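Local coordinates for carnitinyl-CoA dehydratase (Mycobacterium avium, PDB 3R0O), which probably catalyses the reversible interconversion of carnitinyl-CoA and crotonobetainyl-CoA by loss or addition of water, as a member of the enoyl-CoA hydratase/isomerase (crotonase) family, at residues A[189-194]-A[199-204]; A[28-33]-A[41-46]; A[154-159]-A[170-175]; A[131-136]-A[203-208]. One frame throughout, in Å; residues are numbered along the deposited sequence.

Interaction 1: A[189-194]-A[199-204]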
# COMPACT_ATOMS: atom_id res chain seq x y z
N ILE A 189 -6.82 8.88 7.57
CA ILE A 189 -8.07 9.03 8.31
C ILE A 189 -9.19 9.40 7.32
O ILE A 189 -8.88 9.72 6.17
CB ILE A 189 -7.95 10.07 9.43
CG1 ILE A 189 -7.75 11.47 8.85
CG2 ILE A 189 -6.85 9.64 10.45
CD1 ILE A 189 -7.91 12.55 9.92
N ASN A 190 -10.45 9.33 7.75
CA ASN A 190 -11.56 9.48 6.78
C ASN A 190 -12.19 10.85 6.76
O ASN A 190 -12.79 11.24 5.76
CB ASN A 190 -12.65 8.41 6.98
CG ASN A 190 -12.08 7.00 6.96
OD1 ASN A 190 -11.64 6.51 8.00
ND2 ASN A 190 -12.04 6.38 5.78
N GLU A 191 -12.07 11.59 7.85
CA GLU A 191 -12.73 12.88 7.94
C GLU A 191 -12.09 13.73 9.01
O GLU A 191 -11.58 13.21 10.01
CB GLU A 191 -14.23 12.68 8.22
CG GLU A 191 -15.05 13.93 7.94
CD GLU A 191 -16.52 13.75 8.19
OE1 GLU A 191 -16.95 12.69 8.72
OE2 GLU A 191 -17.26 14.69 7.86
N VAL A 192 -12.13 15.04 8.79
CA VAL A 192 -11.69 16.02 9.77
C VAL A 192 -12.90 16.91 10.02
O VAL A 192 -13.53 17.34 9.06
CB VAL A 192 -10.49 16.83 9.22
CG1 VAL A 192 -10.19 18.05 10.10
CG2 VAL A 192 -9.24 15.91 9.08
N VAL A 193 -13.24 17.15 11.30
CA VAL A 193 -14.45 17.90 11.70
C VAL A 193 -14.09 18.91 12.81
O VAL A 193 -13.01 18.80 13.38
CB VAL A 193 -15.60 16.97 12.18
CG1 VAL A 193 -16.06 16.02 11.05
CG2 VAL A 193 -15.21 16.20 13.48
N PRO A 194 -14.97 19.88 13.11
CA PRO A 194 -14.64 20.84 14.18
C PRO A 194 -14.44 20.19 15.57
O PRO A 194 -15.10 19.20 15.90
CB PRO A 194 -15.86 21.78 14.21
CG PRO A 194 -16.40 21.75 12.78
CD PRO A 194 -16.17 20.29 12.35
N VAL A 199 -17.89 12.98 18.05
CA VAL A 199 -18.80 11.87 18.37
C VAL A 199 -20.03 11.88 17.45
O VAL A 199 -20.39 10.82 16.93
CB VAL A 199 -19.16 11.84 19.89
CG1 VAL A 199 -20.35 10.90 20.18
CG2 VAL A 199 -17.90 11.43 20.71
N GLU A 200 -20.62 13.05 17.21
CA GLU A 200 -21.76 13.08 16.30
C GLU A 200 -21.32 12.75 14.88
O GLU A 200 -22.03 12.02 14.20
CB GLU A 200 -22.59 14.38 16.38
CG GLU A 200 -23.30 14.59 17.75
CD GLU A 200 -24.29 13.49 18.14
OE1 GLU A 200 -25.06 13.00 17.27
OE2 GLU A 200 -24.32 13.13 19.35
N ALA A 201 -20.14 13.20 14.45
CA ALA A 201 -19.64 12.88 13.12
C ALA A 201 -19.38 11.37 13.00
O ALA A 201 -19.66 10.77 11.96
CB ALA A 201 -18.39 13.70 12.81
N ALA A 202 -18.90 10.76 14.07
CA ALA A 202 -18.62 9.33 14.05
C ALA A 202 -19.91 8.54 14.01
O ALA A 202 -19.99 7.52 13.29
CB ALA A 202 -17.76 8.90 15.24
N LEU A 203 -20.90 8.97 14.79
CA LEU A 203 -22.20 8.32 14.73
C LEU A 203 -22.81 8.45 13.36
O LEU A 203 -23.39 7.49 12.87
CB LEU A 203 -23.17 8.79 15.83
CG LEU A 203 -22.72 8.48 17.27
CD1 LEU A 203 -23.63 9.23 18.27
CD2 LEU A 203 -22.74 6.97 17.53
N ALA A 204 -22.68 9.62 12.72
CA ALA A 204 -23.19 9.80 11.36
C ALA A 204 -22.49 8.83 10.39
O ALA A 204 -23.15 8.21 9.54
CB ALA A 204 -23.11 11.29 10.89
O HOH W 1 -19.54 12.17 9.58
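Val193 and Ala201 meet where strand 191-193 of the crotonase fold turns through a short connection into helix 198-210, a beta-alpha step at the border of the main sheet. The apolar part of the contact is small and centres on one methyl group: Ala201 CB fits against the branched end of Val193, 3.7 Å from CG1 and 4.1 Å from CG2. Val193 has CG1 anti to its carbonyl carbon (chi1 -62°), which turns both methyls to the helix, CG1 leading. The CA atoms of Val193 and Ala201 are 7.4 Å apart, close enough for an alanine methyl on the helix to reach the valine.

The polar part is indirect and runs through one water. Glu191, two residues before Val193, extends its carboxylate toward the helix with chi1 and chi2 both near 180°. Its OE1 comes no nearer to Ala201 CB than 4.5 Å, and a water bridges the carboxylate and the backbone instead. Ala201 thus serves the contact twice, by its side chain and by its backbone.

Around this pair, strand 191-193 is bonded to strand 131-135 through Ala134, and Ala202 turns to strands 62-67 and 110-114. Asn190 reaches a neighbouring subunit, donating from ND2 to Lys166 O and Glu170 OE1 there.

The water donates to both of its protein partners, at 2.8 Å from Glu191 OE1 and 2.8 Å from Ala201 O, and the two acceptors subtend about 114° at its oxygen, near the tetrahedral value.

Interaction 2: A[28-33]-A[41-46]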
# COMPACT_ATOMS: atom_id res chain seq x y z
N ILE A 28 -18.05 3.65 23.07
CA ILE A 28 -17.13 3.48 24.18
C ILE A 28 -16.37 4.76 24.36
O ILE A 28 -15.81 5.27 23.39
CB ILE A 28 -16.10 2.37 23.88
CG1 ILE A 28 -16.82 1.06 23.53
CG2 ILE A 28 -15.11 2.26 25.07
CD1 ILE A 28 -15.94 0.00 22.88
N THR A 29 -16.33 5.29 25.58
CA THR A 29 -15.65 6.53 25.86
C THR A 29 -14.61 6.21 26.90
O THR A 29 -14.96 5.79 28.03
CB THR A 29 -16.62 7.63 26.39
OG1 THR A 29 -17.65 7.87 25.43
CG2 THR A 29 -15.87 8.93 26.67
N ILE A 30 -13.34 6.41 26.56
CA ILE A 30 -12.29 6.39 27.57
C ILE A 30 -12.48 7.62 28.44
O ILE A 30 -12.46 8.74 27.94
CB ILE A 30 -10.89 6.38 26.97
CG1 ILE A 30 -10.70 5.12 26.10
CG2 ILE A 30 -9.85 6.50 28.11
CD1 ILE A 30 -9.39 5.10 25.28
N ASP A 31 -12.69 7.40 29.74
CA ASP A 31 -13.10 8.50 30.61
C ASP A 31 -12.12 8.78 31.74
O ASP A 31 -12.44 8.56 32.91
CB ASP A 31 -14.50 8.22 31.17
CG ASP A 31 -15.16 9.47 31.79
OD1 ASP A 31 -14.66 10.62 31.65
OD2 ASP A 31 -16.20 9.28 32.43
N ARG A 32 -10.93 9.25 31.40
CA ARG A 32 -9.95 9.70 32.39
C ARG A 32 -9.33 11.02 31.93
O ARG A 32 -8.12 11.09 31.72
CB ARG A 32 -8.84 8.67 32.62
CG ARG A 32 -9.30 7.28 33.11
CD ARG A 32 -8.10 6.35 33.32
NE ARG A 32 -7.20 6.75 34.41
CZ ARG A 32 -5.87 6.84 34.32
NH1 ARG A 32 -5.24 6.55 33.18
NH2 ARG A 32 -5.16 7.21 35.37
N PRO A 33 -10.15 12.08 31.79
CA PRO A 33 -9.61 13.28 31.10
C PRO A 33 -8.55 14.05 31.90
O PRO A 33 -7.77 14.79 31.31
CB PRO A 33 -10.86 14.15 30.85
CG PRO A 33 -11.89 13.67 31.87
CD PRO A 33 -11.59 12.20 32.10
N GLY A 41 -4.82 -0.51 33.60
CA GLY A 41 -5.55 -1.80 33.59
C GLY A 41 -7.06 -1.65 33.60
O GLY A 41 -7.78 -2.44 32.98
N ALA A 42 -7.57 -0.66 34.32
CA ALA A 42 -9.02 -0.45 34.39
C ALA A 42 -9.58 -0.13 33.00
O ALA A 42 -10.63 -0.66 32.62
CB ALA A 42 -9.37 0.64 35.39
N VAL A 43 -8.87 0.70 32.24
CA VAL A 43 -9.31 1.04 30.88
C VAL A 43 -9.32 -0.22 30.00
O VAL A 43 -10.34 -0.51 29.37
CB VAL A 43 -8.48 2.20 30.26
CG1 VAL A 43 -8.76 2.37 28.73
CG2 VAL A 43 -8.76 3.52 31.02
N SER A 44 -8.21 -0.98 30.01
CA SER A 44 -8.09 -2.17 29.20
C SER A 44 -9.17 -3.18 29.57
O SER A 44 -9.70 -3.84 28.69
CB SER A 44 -6.69 -2.81 29.34
OG SER A 44 -5.67 -1.85 29.11
N THR A 45 -9.49 -3.29 30.85
CA THR A 45 -10.58 -4.18 31.27
C THR A 45 -11.93 -3.75 30.67
O THR A 45 -12.67 -4.57 30.10
CB THR A 45 -10.71 -4.25 32.80
OG1 THR A 45 -9.53 -4.84 33.31
CG2 THR A 45 -11.96 -5.07 33.24
N ALA A 46 -12.23 -2.47 30.83
CA ALA A 46 -13.50 -1.93 30.40
C ALA A 46 -13.63 -1.98 28.86
O ALA A 46 -14.62 -2.47 28.32
CB ALA A 46 -13.68 -0.51 30.97
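Val43 presents its two methyls to two different residues, CG2 to Arg32 and CG1 to Ile30. The closer pair is Arg32 CD with Val43 CG2, 3.7 Å apart; the two side chains cross obliquely, so that the aliphatic part of the arginine, rather than its charged end, rests on the valine. Val43 has CG1 anti to its backbone N (chi1 169°), which leaves CG2 beside that N and directed at Arg32. The other branch faces the strand more loosely, with Val43 CG1 4.3 Å from CG1 of Ile30.

Arg32 leaves its backbone with CG anti to the carbonyl carbon and runs straight to CD, then bends at chi3 (66°). The bend turns the guanidinium away from Val43, to polar partners outside the two segments: NH1 forms a salt bridge with Asp78 OD1 and a hydrogen bond with Ala38 O. Its CD is packed on the valine while NH1 is held by Asp78 and Ala38.

In the first turn of the helix, Gly41 O takes two bonds from Thr45. The backbone N lies 2.9 Å from Gly41 O, and Thr45 OG1 reaches the same oxygen at 3.0 Å from the opposite face of the carbonyl plane.

The CA atoms of Ile30 and Val43 stand 7.0 Å apart, the nearest backbone approach. Strand 25-30, helix 41-56 and strand 62-67 follow one another as a beta-alpha-beta unit with parallel strands, and this contact is where the helix begins to pack on the first strand of that crossover.

Interaction 3: A[154-159]-A[170-175]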
# COMPACT_ATOMS: atom_id res chain seq x y z
N GLY A 154 1.49 -2.39 17.85
CA GLY A 154 1.12 -2.49 16.44
C GLY A 154 1.52 -1.30 15.59
O GLY A 154 1.44 -1.37 14.37
N GLY A 155 1.96 -0.21 16.21
CA GLY A 155 2.16 1.05 15.47
C GLY A 155 3.14 0.98 14.32
O GLY A 155 2.85 1.46 13.21
N VAL A 156 4.30 0.38 14.54
CA VAL A 156 5.35 0.39 13.52
C VAL A 156 4.93 -0.39 12.27
O VAL A 156 5.08 0.10 11.15
CB VAL A 156 6.69 -0.12 14.06
CG1 VAL A 156 7.73 -0.16 12.93
CG2 VAL A 156 7.20 0.80 15.17
N PHE A 157 4.40 -1.59 12.45
CA PHE A 157 4.06 -2.35 11.27
C PHE A 157 2.72 -1.95 10.63
O PHE A 157 2.50 -2.22 9.45
CB PHE A 157 4.19 -3.88 11.49
CG PHE A 157 3.25 -4.46 12.51
CD1 PHE A 157 1.95 -4.80 12.16
CD2 PHE A 157 3.69 -4.73 13.81
CE1 PHE A 157 1.08 -5.38 13.10
CE2 PHE A 157 2.85 -5.31 14.77
CZ PHE A 157 1.53 -5.64 14.41
N ARG A 158 1.84 -1.31 11.40
CA ARG A 158 0.57 -0.87 10.81
C ARG A 158 0.69 0.48 10.10
O ARG A 158 0.10 0.64 9.04
CB ARG A 158 -0.58 -0.88 11.83
CG ARG A 158 -0.99 -2.32 12.24
CD ARG A 158 -2.07 -2.34 13.33
NE ARG A 158 -2.62 -3.69 13.50
CZ ARG A 158 -3.38 -4.08 14.53
NH1 ARG A 158 -3.61 -3.23 15.52
NH2 ARG A 158 -3.86 -5.31 14.58
N ILE A 159 1.45 1.42 10.66
CA ILE A 159 1.64 2.70 9.98
C ILE A 159 2.20 2.55 8.55
O ILE A 159 1.74 3.25 7.67
CB ILE A 159 2.45 3.75 10.81
CG1 ILE A 159 2.24 5.17 10.27
CG2 ILE A 159 3.95 3.42 10.84
CD1 ILE A 159 0.89 5.77 10.50
N GLU A 170 9.30 8.08 7.61
CA GLU A 170 9.65 9.37 8.20
C GLU A 170 9.00 9.55 9.59
O GLU A 170 9.64 9.95 10.57
CB GLU A 170 9.26 10.51 7.27
CG GLU A 170 9.60 11.88 7.83
CD GLU A 170 9.21 13.02 6.88
OE1 GLU A 170 9.09 12.83 5.64
OE2 GLU A 170 9.07 14.14 7.40
N LEU A 171 7.72 9.20 9.66
CA LEU A 171 6.97 9.34 10.88
C LEU A 171 7.57 8.44 12.01
O LEU A 171 7.74 8.90 13.14
CB LEU A 171 5.49 9.04 10.63
CG LEU A 171 4.56 9.09 11.83
CD1 LEU A 171 3.11 9.47 11.35
CD2 LEU A 171 4.58 7.79 12.64
N VAL A 172 7.86 7.19 11.68
CA VAL A 172 8.43 6.21 12.62
C VAL A 172 9.84 6.56 13.09
O VAL A 172 10.16 6.48 14.29
CB VAL A 172 8.50 4.79 11.97
CG1 VAL A 172 9.31 3.86 12.84
CG2 VAL A 172 7.12 4.23 11.73
N LEU A 173 10.70 6.88 12.12
CA LEU A 173 12.12 7.11 12.39
C LEU A 173 12.42 8.47 13.07
O LEU A 173 13.32 8.54 13.91
CB LEU A 173 12.97 6.90 11.11
CG LEU A 173 12.88 5.50 10.44
CD1 LEU A 173 13.71 5.46 9.20
CD2 LEU A 173 13.27 4.36 11.38
N THR A 174 11.66 9.52 12.74
CA THR A 174 11.88 10.83 13.38
C THR A 174 11.07 10.97 14.64
O THR A 174 11.42 11.77 15.51
CB THR A 174 11.50 12.03 12.48
OG1 THR A 174 10.06 12.10 12.34
CG2 THR A 174 12.19 11.93 11.12
N GLY A 175 9.98 10.21 14.75
CA GLY A 175 9.07 10.32 15.90
C GLY A 175 8.29 11.62 15.92
O GLY A 175 7.73 12.00 16.96
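Val156 and Val172 mark the closest backbone approach, 6.6 Å between CA atoms, of two helices that follow each other in the chain and pack as an antiparallel helical hairpin. The axes of helix 155-159 and helix 170-174 run at 157° to each other and come within 10.3 Å. Gly154 occupies the N-cap position with a positive phi, while Gly175, also at positive phi, leaves the end of the second helix.

The interface is wholly apolar, and its centre is Ile159. Its CG2 lies 3.4 Å from CG2 of Val172, tighter than ordinary van der Waals contact; the two side chains run antiparallel to each other, methyl beside methyl. Ile159 holds CG1 anti to its backbone N (chi1 -162°), which points CG1 at Leu171, 4.2 Å from its CD2, and leaves CG2, between the backbone N and the carbonyl carbon, against Val172. Val156 CG1 closes the row one turn earlier against Val172 CG1, at 4.3 Å. Val172 thus offers one methyl to each of two residues of the facing helix.

Helix 121-128 supports Ile159 through Leu127. A neighbouring subunit also reaches the pair, where its Ala224 and Ser220 pack on Val156 and Val172. The second helix shares in that subunit interface as well: Leu173 O accepts a hydrogen bond from Asn212 ND2 of the same neighbour.

Near the end of the second helix, Thr174 folds its hydroxyl back on the preceding turn: OG1 donates to Glu170 O at 2.8 Å, tilted 33° from the carbonyl plane, on the face opposite to that used by Thr174 N.

Interaction 4: A[131-136]-A[203-208]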
# COMPACT_ATOMS: atom_id res chain seq x y z
N LEU A 131 -11.95 2.72 10.72
CA LEU A 131 -12.21 4.03 10.18
C LEU A 131 -11.83 5.07 11.24
O LEU A 131 -11.79 4.77 12.44
CB LEU A 131 -13.70 4.12 9.81
CG LEU A 131 -14.17 3.09 8.76
CD1 LEU A 131 -15.68 2.99 8.68
CD2 LEU A 131 -13.61 3.43 7.39
N VAL A 132 -11.51 6.29 10.80
CA VAL A 132 -11.11 7.34 11.74
C VAL A 132 -11.69 8.70 11.39
O VAL A 132 -11.56 9.13 10.24
CB VAL A 132 -9.55 7.48 11.86
CG1 VAL A 132 -9.21 8.62 12.84
CG2 VAL A 132 -8.91 6.19 12.31
N ILE A 133 -12.31 9.37 12.38
CA ILE A 133 -12.68 10.78 12.24
C ILE A 133 -11.91 11.54 13.30
O ILE A 133 -11.87 11.14 14.47
CB ILE A 133 -14.21 11.02 12.37
CG1 ILE A 133 -14.93 10.31 11.22
CG2 ILE A 133 -14.51 12.54 12.30
CD1 ILE A 133 -16.42 10.50 11.19
N ALA A 134 -11.25 12.62 12.88
CA ALA A 134 -10.48 13.43 13.82
C ALA A 134 -11.01 14.87 13.82
O ALA A 134 -11.53 15.34 12.82
CB ALA A 134 -8.99 13.42 13.47
N CYS A 135 -10.88 15.54 14.95
CA CYS A 135 -11.19 16.95 15.03
C CYS A 135 -9.99 17.74 14.49
O CYS A 135 -8.90 17.17 14.33
CB CYS A 135 -11.53 17.33 16.48
SG CYS A 135 -10.15 17.08 17.63
N GLU A 136 -10.22 19.01 14.16
CA GLU A 136 -9.22 19.90 13.56
C GLU A 136 -7.90 19.90 14.30
O GLU A 136 -6.83 19.82 13.69
CB GLU A 136 -9.75 21.35 13.53
CG GLU A 136 -10.76 21.63 12.43
CD GLU A 136 -10.14 21.66 11.03
OE1 GLU A 136 -8.92 21.90 10.93
OE2 GLU A 136 -10.87 21.45 10.02
N LEU A 203 -20.90 8.97 14.79
CA LEU A 203 -22.20 8.32 14.73
C LEU A 203 -22.81 8.45 13.36
O LEU A 203 -23.39 7.49 12.87
CB LEU A 203 -23.17 8.79 15.83
CG LEU A 203 -22.72 8.48 17.27
CD1 LEU A 203 -23.63 9.23 18.27
CD2 LEU A 203 -22.74 6.97 17.53
N ALA A 204 -22.68 9.62 12.72
CA ALA A 204 -23.19 9.80 11.36
C ALA A 204 -22.49 8.83 10.39
O ALA A 204 -23.15 8.21 9.54
CB ALA A 204 -23.11 11.29 10.89
N LEU A 205 -21.18 8.66 10.52
CA LEU A 205 -20.47 7.67 9.70
C LEU A 205 -20.97 6.24 9.98
O LEU A 205 -21.28 5.48 9.04
CB LEU A 205 -18.96 7.78 9.90
CG LEU A 205 -18.11 6.69 9.20
CD1 LEU A 205 -18.43 6.64 7.73
CD2 LEU A 205 -16.64 6.91 9.41
N ALA A 206 -21.11 5.88 11.26
CA ALA A 206 -21.66 4.59 11.65
C ALA A 206 -23.05 4.31 11.03
O ALA A 206 -23.33 3.18 10.60
CB ALA A 206 -21.73 4.47 13.18
N GLU A 207 -23.90 5.33 10.98
CA GLU A 207 -25.26 5.18 10.45
C GLU A 207 -25.25 4.94 8.93
O GLU A 207 -26.21 4.40 8.38
CB GLU A 207 -26.13 6.40 10.83
N ARG A 208 -24.16 5.33 8.27
CA ARG A 208 -23.94 5.06 6.84
C ARG A 208 -23.41 3.63 6.61
O ARG A 208 -23.20 3.21 5.46
CB ARG A 208 -23.00 6.10 6.26
CG ARG A 208 -23.71 7.43 5.96
CD ARG A 208 -22.73 8.57 5.82
NE ARG A 208 -21.62 8.24 4.94
CZ ARG A 208 -20.37 8.63 5.15
NH1 ARG A 208 -20.05 9.36 6.22
NH2 ARG A 208 -19.42 8.26 4.31
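The helix turn that presses Leu205 onto Leu131 and Ile133 is closed by a backbone bond from Glu207 N to Leu203 O, 2.9 Å long. Across the contact itself everything is apolar. Leu205 is the wedge: it enters between the side chains of Leu131 and Ile133, two residues apart on the strand and both turned to the helix. Ile133 and Leu205 lie alongside with their ends pointing opposite ways, Ile133 CD1 being 3.9 Å from Leu205 CB and 4.0 Å from CD2. Leu131 comes in at an angle instead, with its CB and CD1 each 4.1 Å from Leu205 CD2. With CG anti to the backbone N (chi1 174°), Leu205 extends away from its helix and brings CD2 to both partners.

The other branch serves Arg208. Leu205 CD1 stands 3.3 Å above the guanidinium plane of Arg208, offset toward the rim of the group. That guanidinium also forms a salt bridge from NE to Glu176 OE2 of a neighbouring subunit, whose Thr174 packs on Leu205; the buried core thus passes directly into a subunit interface.

On the neighbouring strand 110-114, Ile111 touches Leu205 and Ala206. Helix 198-210, laid on the parallel strands 110-114 and 131-135, is one of the helices that cover the main sheet of the crotonase fold.

Interactions 1 and 4 are one region seen from two strands: their centres lie about 3 Å apart, both use helix 198-210, and strands 191-193 and 131-135 are neighbours in the main sheet. Interaction 1, partly buried, adds a water bridge to a small methyl contact, whereas interaction 4, fully buried, is leucine and isoleucine packing. Interaction 2 holds the same sheet from strand 25-30, its centre about 20 Å from interaction 4, and is apolar packing that includes an arginine whose charged end is bound outside the two segments. Interaction 3 joins two helices instead, inside the long chain loop that interaction 4 closes. Interactions 1, 3 and 4 border neighbouring subunits; interaction 2 does not.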